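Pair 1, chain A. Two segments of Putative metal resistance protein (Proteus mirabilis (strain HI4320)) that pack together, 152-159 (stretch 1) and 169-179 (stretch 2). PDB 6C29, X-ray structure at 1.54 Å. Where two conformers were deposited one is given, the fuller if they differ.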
# COMPACT_ATOMS: atom_id res chain seq x y z
N SER A 152 -13.03 9.04 3.56
CA SER A 152 -14.22 9.79 3.16
C SER A 152 -13.90 10.64 1.95
O SER A 152 -12.73 10.84 1.59
CB SER A 152 -14.76 10.65 4.29
OG SER A 152 -13.82 11.62 4.66
N GLY A 153 -14.97 11.11 1.32
CA GLY A 153 -14.89 11.93 0.14
C GLY A 153 -14.82 11.10 -1.15
O GLY A 153 -14.73 9.86 -1.15
N LEU A 154 -14.83 11.85 -2.23
CA LEU A 154 -14.77 11.35 -3.62
C LEU A 154 -15.99 10.53 -4.04
O LEU A 154 -16.56 10.82 -5.09
CB LEU A 154 -13.50 10.52 -3.89
CG LEU A 154 -13.28 10.24 -5.40
CD1 LEU A 154 -13.21 11.53 -6.19
CD2 LEU A 154 -12.06 9.39 -5.62
N ILE A 155 -16.37 9.49 -3.30
CA ILE A 155 -17.53 8.71 -3.67
C ILE A 155 -18.66 8.86 -2.67
O ILE A 155 -18.42 9.03 -1.47
CB ILE A 155 -17.20 7.23 -3.84
CG1 ILE A 155 -16.78 6.61 -2.52
CG2 ILE A 155 -16.12 7.04 -4.96
CD1 ILE A 155 -16.79 5.17 -2.57
N SER A 156 -19.88 8.81 -3.18
CA SER A 156 -21.07 8.90 -2.32
C SER A 156 -21.89 7.61 -2.25
O SER A 156 -22.77 7.49 -1.39
CB SER A 156 -21.96 10.04 -2.80
OG SER A 156 -22.25 9.92 -4.17
N ALA A 157 -21.63 6.66 -3.14
CA ALA A 157 -22.31 5.36 -3.11
C ALA A 157 -21.48 4.31 -3.84
O ALA A 157 -20.78 4.62 -4.80
CB ALA A 157 -23.69 5.45 -3.72
N VAL A 158 -21.59 3.09 -3.34
CA VAL A 158 -20.95 1.92 -3.92
C VAL A 158 -21.92 0.76 -3.93
O VAL A 158 -22.61 0.50 -2.92
CB VAL A 158 -19.70 1.50 -3.11
CG1 VAL A 158 -19.06 0.28 -3.71
CG2 VAL A 158 -18.74 2.63 -3.03
N SER A 159 -22.01 0.08 -5.07
CA SER A 159 -22.70 -1.19 -5.12
C SER A 159 -21.85 -2.17 -5.90
O SER A 159 -20.94 -1.78 -6.68
CB SER A 159 -24.09 -1.06 -5.75
OG SER A 159 -24.00 -0.52 -7.04
N LEU A 169 -18.60 -3.35 -10.16
CA LEU A 169 -18.82 -2.26 -9.23
C LEU A 169 -19.51 -1.10 -9.91
O LEU A 169 -19.27 -0.82 -11.09
CB LEU A 169 -17.51 -1.72 -8.65
CG LEU A 169 -16.45 -2.68 -8.13
CD1 LEU A 169 -15.22 -1.89 -7.60
CD2 LEU A 169 -17.01 -3.57 -7.08
N SER A 170 -20.31 -0.38 -9.13
CA SER A 170 -20.92 0.85 -9.56
C SER A 170 -20.63 1.89 -8.49
O SER A 170 -20.97 1.68 -7.33
CB SER A 170 -22.42 0.67 -9.78
OG SER A 170 -23.08 1.91 -9.83
N LEU A 171 -19.94 2.96 -8.88
CA LEU A 171 -19.45 3.97 -7.96
C LEU A 171 -19.96 5.33 -8.37
O LEU A 171 -19.77 5.76 -9.51
CB LEU A 171 -17.91 3.98 -7.93
CG LEU A 171 -17.25 2.63 -7.67
CD1 LEU A 171 -15.75 2.74 -7.76
CD2 LEU A 171 -17.62 2.10 -6.30
N GLN A 172 -20.57 6.03 -7.43
CA GLN A 172 -21.09 7.36 -7.69
C GLN A 172 -20.15 8.42 -7.14
O GLN A 172 -19.76 8.36 -5.97
CB GLN A 172 -22.46 7.54 -7.06
CG GLN A 172 -23.03 8.92 -7.34
CD GLN A 172 -24.38 9.14 -6.68
OE1 GLN A 172 -24.56 8.88 -5.49
NE2 GLN A 172 -25.33 9.66 -7.45
N ARG A 173 -19.76 9.37 -7.98
CA ARG A 173 -18.92 10.46 -7.53
C ARG A 173 -19.74 11.40 -6.65
O ARG A 173 -20.88 11.68 -6.96
CB ARG A 173 -18.33 11.20 -8.70
CG ARG A 173 -17.19 12.12 -8.27
CD ARG A 173 -16.40 12.70 -9.43
NE ARG A 173 -15.53 13.78 -8.95
CZ ARG A 173 -14.24 13.92 -9.24
NH1 ARG A 173 -13.63 13.04 -10.00
NH2 ARG A 173 -13.56 14.94 -8.74
N GLU A 174 -19.17 11.85 -5.53
CA GLU A 174 -19.91 12.67 -4.57
C GLU A 174 -20.31 14.01 -5.17
O GLU A 174 -21.46 14.46 -5.07
CB GLU A 174 -19.07 12.90 -3.31
CG GLU A 174 -19.82 13.66 -2.20
CD GLU A 174 -18.96 14.01 -0.99
OE1 GLU A 174 -17.90 13.39 -0.79
OE2 GLU A 174 -19.37 14.92 -0.24
N GLN A 175 -19.32 14.64 -5.78
CA GLN A 175 -19.45 15.92 -6.42
C GLN A 175 -18.74 15.91 -7.78
O GLN A 175 -17.61 15.44 -7.91
CB GLN A 175 -18.84 17.01 -5.54
CG GLN A 175 -19.21 18.37 -6.03
CD GLN A 175 -18.55 19.47 -5.25
OE1 GLN A 175 -18.15 19.30 -4.09
NE2 GLN A 175 -18.41 20.62 -5.90
N GLY A 176 -19.42 16.44 -8.79
CA GLY A 176 -18.85 16.53 -10.12
C GLY A 176 -18.83 15.21 -10.87
O GLY A 176 -19.52 14.25 -10.53
N ASP A 177 -18.05 15.22 -11.94
CA ASP A 177 -17.92 14.09 -12.85
C ASP A 177 -16.59 13.40 -12.71
O ASP A 177 -15.61 14.02 -12.30
CB ASP A 177 -18.04 14.54 -14.30
CG ASP A 177 -19.45 14.97 -14.69
OD1 ASP A 177 -20.38 14.76 -13.88
OD2 ASP A 177 -19.60 15.47 -15.83
N TRP A 178 -16.54 12.13 -13.10
CA TRP A 178 -15.27 11.42 -13.18
C TRP A 178 -14.43 11.95 -14.32
O TRP A 178 -14.97 12.23 -15.40
CB TRP A 178 -15.52 9.93 -13.33
CG TRP A 178 -16.18 9.30 -12.17
CD1 TRP A 178 -17.50 8.93 -12.08
CD2 TRP A 178 -15.58 8.92 -10.94
NE1 TRP A 178 -17.75 8.35 -10.88
CE2 TRP A 178 -16.59 8.33 -10.15
CE3 TRP A 178 -14.29 9.03 -10.41
CZ2 TRP A 178 -16.35 7.86 -8.87
CZ3 TRP A 178 -14.05 8.56 -9.15
CH2 TRP A 178 -15.06 7.98 -8.38
N HIS A 179 -13.11 12.07 -14.11
CA HIS A 179 -12.21 12.58 -15.12
C HIS A 179 -11.20 11.55 -15.60
O HIS A 179 -11.21 11.16 -16.76
CB HIS A 179 -11.51 13.84 -14.56
CG HIS A 179 -12.47 14.93 -14.22
ND1 HIS A 179 -12.60 15.45 -12.95
CD2 HIS A 179 -13.42 15.54 -14.97
CE1 HIS A 179 -13.55 16.37 -12.94
NE2 HIS A 179 -14.06 16.45 -14.16
O HOH W 1 -16.28 14.21 -5.44
O HOH W 2 -15.51 14.55 -2.42

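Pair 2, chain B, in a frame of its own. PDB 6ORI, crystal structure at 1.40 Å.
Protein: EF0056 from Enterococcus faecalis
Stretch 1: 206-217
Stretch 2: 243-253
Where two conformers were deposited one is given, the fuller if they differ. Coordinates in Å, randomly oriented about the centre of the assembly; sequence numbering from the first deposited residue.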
# COMPACT_ATOMS: atom_id res chain seq x y z
N ASN B 206 0.89 -18.88 -13.98
CA ASN B 206 -0.53 -18.67 -14.13
C ASN B 206 -0.93 -17.20 -14.04
O ASN B 206 -0.60 -16.52 -13.07
CB ASN B 206 -1.25 -19.47 -13.05
CG ASN B 206 -1.05 -20.94 -13.21
OD1 ASN B 206 -1.22 -21.48 -14.30
ND2 ASN B 206 -0.67 -21.60 -12.14
N ASN B 207 -1.61 -16.71 -15.07
CA ASN B 207 -2.19 -15.37 -15.05
C ASN B 207 -1.15 -14.33 -14.71
O ASN B 207 -1.41 -13.40 -13.92
CB ASN B 207 -3.34 -15.34 -14.06
CG ASN B 207 -4.33 -16.47 -14.30
OD1 ASN B 207 -4.35 -17.46 -13.57
ND2 ASN B 207 -5.12 -16.37 -15.36
N SER B 208 0.03 -14.44 -15.32
CA SER B 208 1.16 -13.62 -14.93
C SER B 208 1.12 -12.18 -15.45
O SER B 208 1.98 -11.38 -15.07
CB SER B 208 2.44 -14.26 -15.42
OG SER B 208 2.36 -14.38 -16.83
N ASP B 209 0.13 -11.86 -16.29
CA ASP B 209 -0.04 -10.51 -16.84
C ASP B 209 -1.35 -9.88 -16.40
O ASP B 209 -1.82 -8.92 -17.03
CB ASP B 209 0.00 -10.57 -18.37
CG ASP B 209 -1.06 -11.47 -18.97
OD1 ASP B 209 -1.76 -12.20 -18.22
OD2 ASP B 209 -1.19 -11.46 -20.22
N GLN B 210 -1.95 -10.36 -15.30
CA GLN B 210 -3.25 -9.87 -14.87
C GLN B 210 -3.19 -8.80 -13.78
O GLN B 210 -4.13 -8.00 -13.64
CB GLN B 210 -4.14 -11.03 -14.44
CG GLN B 210 -4.48 -11.95 -15.59
CD GLN B 210 -5.16 -11.22 -16.70
OE1 GLN B 210 -6.20 -10.59 -16.49
NE2 GLN B 210 -4.56 -11.24 -17.88
N PHE B 211 -2.11 -8.79 -13.02
CA PHE B 211 -1.94 -7.80 -11.96
C PHE B 211 -0.74 -6.92 -12.22
O PHE B 211 0.27 -7.37 -12.75
CB PHE B 211 -1.83 -8.49 -10.61
CG PHE B 211 -3.10 -9.15 -10.22
CD1 PHE B 211 -4.13 -8.42 -9.69
CD2 PHE B 211 -3.30 -10.50 -10.44
CE1 PHE B 211 -5.32 -9.00 -9.35
CE2 PHE B 211 -4.49 -11.08 -10.12
CZ PHE B 211 -5.51 -10.33 -9.58
N LYS B 212 -0.89 -5.64 -11.87
CA LYS B 212 0.15 -4.66 -12.03
C LYS B 212 0.94 -4.40 -10.76
O LYS B 212 2.13 -4.12 -10.81
CB LYS B 212 -0.49 -3.37 -12.55
CG LYS B 212 0.54 -2.36 -13.04
CD LYS B 212 -0.05 -1.02 -13.37
CE LYS B 212 -0.99 -1.07 -14.54
NZ LYS B 212 -0.38 -1.52 -15.82
N HIS B 213 0.28 -4.49 -9.60
CA HIS B 213 0.90 -4.10 -8.35
C HIS B 213 0.12 -4.66 -7.17
O HIS B 213 -1.09 -4.87 -7.25
CB HIS B 213 0.94 -2.57 -8.28
CG HIS B 213 1.76 -2.01 -7.15
ND1 HIS B 213 3.13 -2.11 -7.09
CD2 HIS B 213 1.38 -1.32 -6.05
CE1 HIS B 213 3.56 -1.50 -6.00
NE2 HIS B 213 2.53 -1.01 -5.36
N GLY B 214 0.84 -4.93 -6.09
CA GLY B 214 0.26 -5.29 -4.82
C GLY B 214 0.84 -4.38 -3.75
O GLY B 214 2.02 -4.00 -3.80
N SER B 215 0.02 -4.04 -2.78
CA SER B 215 0.43 -3.21 -1.68
C SER B 215 -0.24 -3.69 -0.42
O SER B 215 -1.27 -4.35 -0.46
CB SER B 215 0.10 -1.74 -1.95
OG SER B 215 -1.27 -1.57 -2.25
N VAL B 216 0.37 -3.38 0.72
CA VAL B 216 -0.23 -3.62 2.02
C VAL B 216 -0.18 -2.34 2.85
O VAL B 216 0.91 -1.84 3.14
CB VAL B 216 0.50 -4.76 2.74
CG1 VAL B 216 0.01 -4.89 4.17
CG2 VAL B 216 0.27 -6.07 2.02
N ASN B 217 -1.36 -1.82 3.20
CA ASN B 217 -1.52 -0.68 4.10
C ASN B 217 -1.89 -1.26 5.45
O ASN B 217 -2.53 -2.32 5.53
CB ASN B 217 -2.66 0.24 3.64
CG ASN B 217 -2.24 1.73 3.41
OD1 ASN B 217 -1.17 2.05 2.91
ND2 ASN B 217 -3.13 2.64 3.79
N ASP B 243 -4.67 -4.13 4.88
CA ASP B 243 -5.41 -4.03 3.64
C ASP B 243 -4.47 -4.37 2.50
O ASP B 243 -3.55 -3.60 2.18
CB ASP B 243 -6.02 -2.63 3.49
CG ASP B 243 -7.28 -2.45 4.34
OD1 ASP B 243 -7.77 -3.45 4.91
OD2 ASP B 243 -7.80 -1.33 4.42
N HIS B 244 -4.66 -5.56 1.95
CA HIS B 244 -3.88 -6.03 0.82
C HIS B 244 -4.62 -5.61 -0.43
O HIS B 244 -5.70 -6.11 -0.72
CB HIS B 244 -3.74 -7.56 0.91
CG HIS B 244 -2.98 -8.17 -0.23
ND1 HIS B 244 -3.17 -9.48 -0.62
CD2 HIS B 244 -1.99 -7.68 -1.01
CE1 HIS B 244 -2.35 -9.75 -1.62
NE2 HIS B 244 -1.64 -8.67 -1.88
N LYS B 245 -4.04 -4.66 -1.16
CA LYS B 245 -4.71 -4.10 -2.32
C LYS B 245 -4.00 -4.52 -3.61
O LYS B 245 -2.77 -4.42 -3.71
CB LYS B 245 -4.79 -2.58 -2.21
CG LYS B 245 -5.64 -1.94 -3.31
CD LYS B 245 -5.85 -0.44 -3.09
CE LYS B 245 -6.83 0.13 -4.10
NZ LYS B 245 -7.05 1.58 -3.85
N LEU B 246 -4.78 -5.01 -4.56
CA LEU B 246 -4.29 -5.49 -5.84
C LEU B 246 -4.76 -4.57 -6.95
O LEU B 246 -5.97 -4.32 -7.10
CB LEU B 246 -4.79 -6.92 -6.11
CG LEU B 246 -4.37 -7.92 -5.04
CD1 LEU B 246 -5.00 -9.25 -5.35
CD2 LEU B 246 -2.89 -8.07 -4.98
N THR B 247 -3.80 -4.03 -7.68
CA THR B 247 -4.03 -3.16 -8.82
C THR B 247 -3.98 -4.04 -10.06
O THR B 247 -2.95 -4.70 -10.31
CB THR B 247 -2.90 -2.13 -8.86
OG1 THR B 247 -2.91 -1.36 -7.65
CG2 THR B 247 -2.98 -1.24 -10.10
N LYS B 248 -5.04 -4.06 -10.84
CA LYS B 248 -5.08 -4.89 -12.03
C LYS B 248 -4.38 -4.27 -13.23
O LYS B 248 -4.21 -3.06 -13.31
CB LYS B 248 -6.52 -5.18 -12.41
CG LYS B 248 -7.29 -5.99 -11.38
CD LYS B 248 -8.72 -6.28 -11.89
CE LYS B 248 -9.54 -7.03 -10.88
NZ LYS B 248 -10.87 -7.41 -11.47
N GLU B 249 -4.00 -5.13 -14.16
CA GLU B 249 -3.49 -4.70 -15.45
C GLU B 249 -4.65 -4.39 -16.40
O GLU B 249 -4.66 -3.35 -17.07
CB GLU B 249 -2.60 -5.81 -16.02
CG GLU B 249 -1.93 -5.48 -17.34
CD GLU B 249 -0.86 -4.43 -17.22
OE1 GLU B 249 -0.39 -4.17 -16.08
OE2 GLU B 249 -0.49 -3.86 -18.27
N LYS B 250 -5.63 -5.29 -16.45
CA LYS B 250 -6.82 -5.15 -17.29
C LYS B 250 -8.07 -5.40 -16.42
O LYS B 250 -8.24 -4.72 -15.41
CB LYS B 250 -6.75 -6.10 -18.49
CG LYS B 250 -5.59 -5.82 -19.44
CD LYS B 250 -5.87 -4.64 -20.32
CE LYS B 250 -5.55 -4.94 -21.78
NZ LYS B 250 -4.23 -5.60 -21.98
N ASN B 251 -8.91 -6.38 -16.76
CA ASN B 251 -10.19 -6.59 -16.09
C ASN B 251 -10.36 -8.05 -15.65
O ASN B 251 -11.38 -8.69 -15.92
CB ASN B 251 -11.36 -6.16 -16.99
CG ASN B 251 -11.47 -6.99 -18.24
OD1 ASN B 251 -10.48 -7.47 -18.77
ND2 ASN B 251 -12.69 -7.19 -18.70
N PHE B 252 -9.35 -8.58 -14.97
CA PHE B 252 -9.32 -9.99 -14.54
C PHE B 252 -10.62 -10.47 -13.92
O PHE B 252 -11.23 -9.80 -13.09
CB PHE B 252 -8.20 -10.17 -13.52
CG PHE B 252 -7.99 -11.59 -13.06
CD1 PHE B 252 -7.60 -12.57 -13.96
CD2 PHE B 252 -8.16 -11.93 -11.74
CE1 PHE B 252 -7.37 -13.87 -13.53
CE2 PHE B 252 -7.93 -13.23 -11.30
CZ PHE B 252 -7.54 -14.18 -12.20
N SER B 253 -11.04 -11.65 -14.36
CA SER B 253 -12.06 -12.44 -13.69
C SER B 253 -11.44 -13.74 -13.18
O SER B 253 -10.97 -14.57 -13.98
CB SER B 253 -13.19 -12.77 -14.65
OG SER B 253 -14.01 -13.79 -14.11
O HOH W 3 -6.33 -7.87 -15.29
O HOH W 4 -3.06 -1.24 -17.15
O HOH W 5 -1.78 -2.18 -5.24

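Both pairs lay two antiparallel strands side by side and break the regular ladder at the same place; 14 central residues superpose at 0.9 Å. The break is easily read in the hydrogen bonds. In pair 2 a bulge lies between F211(B) and H213(B): T247(B) O takes K212(B) N at 2.7 Å and, weakly, H213(B) N at 3.3 Å. In pair 1 Q172(A) O takes S156(A) N, which matches K212(B), at 2.8 Å. Beyond it each second stretch returns a backbone amide, E174(A) N to L154(A) O at 2.8 Å and E249(B) N to Q210(B) O at 2.9 Å.

S156(A), where the chain of pair 1 turns a corner, matches K212(B) in the bulge of pair 2; both point CA-to-CB toward the other stretch, and in both pairs a polar side chain there finds a partner. S156(A) uses a short reach: its OG donates to Q172(A) OE1 at 2.9 Å. K212(B) takes the long route, its NZ forming a salt bridge with E249(B) OE1 at 2.7 Å. The matched glutamate E174(A) instead shares water 2 with the backbone of L154(A), 3.1 Å from the water to E174(A) OE1 and 2.8 Å from it to L154(A) N.

One position earlier, I155(A) and F211(B) coincide within 0.3 Å at CA, and each meets an aromatic ring from the second stretch, although W178(A) and F252(B) are not matched positions. I155(A) CG2 lies at the edge of the indole, 3.7 Å from W178(A) CH2. F211(B) turns its own edge toward the face of F252(B), centroids 5.4 Å apart, and also rests its CE1 3.9 Å from L246(B) CB. One position before that, L154(A) sets CD1 over one face of the R173(A) guanidinium, 4.0 Å from CZ, whereas Q210(B) brings OE1 to the edge of the other ring, 3.5 Å from F252(B) CD1.

On the sheet face bearing the matched leucines, V158(A) CG1 packs 3.5 Å from L171(A) CD2. G214(B) offers only its CA, 4.2 Å from L246(B) CD2; an ideal CB would sit 3.7 Å from that methyl and 3.9 Å from H244(B) NE2.

On the opposite face one match is nearly exact: S159(A) and S215(B) share the p rotamer, their OG atoms resting 3.4 Å from S170(A) CB and 3.7 Å from K245(B) CB. The neighbouring match differs: A157(A) meets Q172(A), CB to OE1 at 4.0 Å, where H213(B) and T247(B) approach CB to CB at 3.9 Å. The backbone path is shared, while serine, leucine and glutamate recur at three matches and other positions carry different side chains.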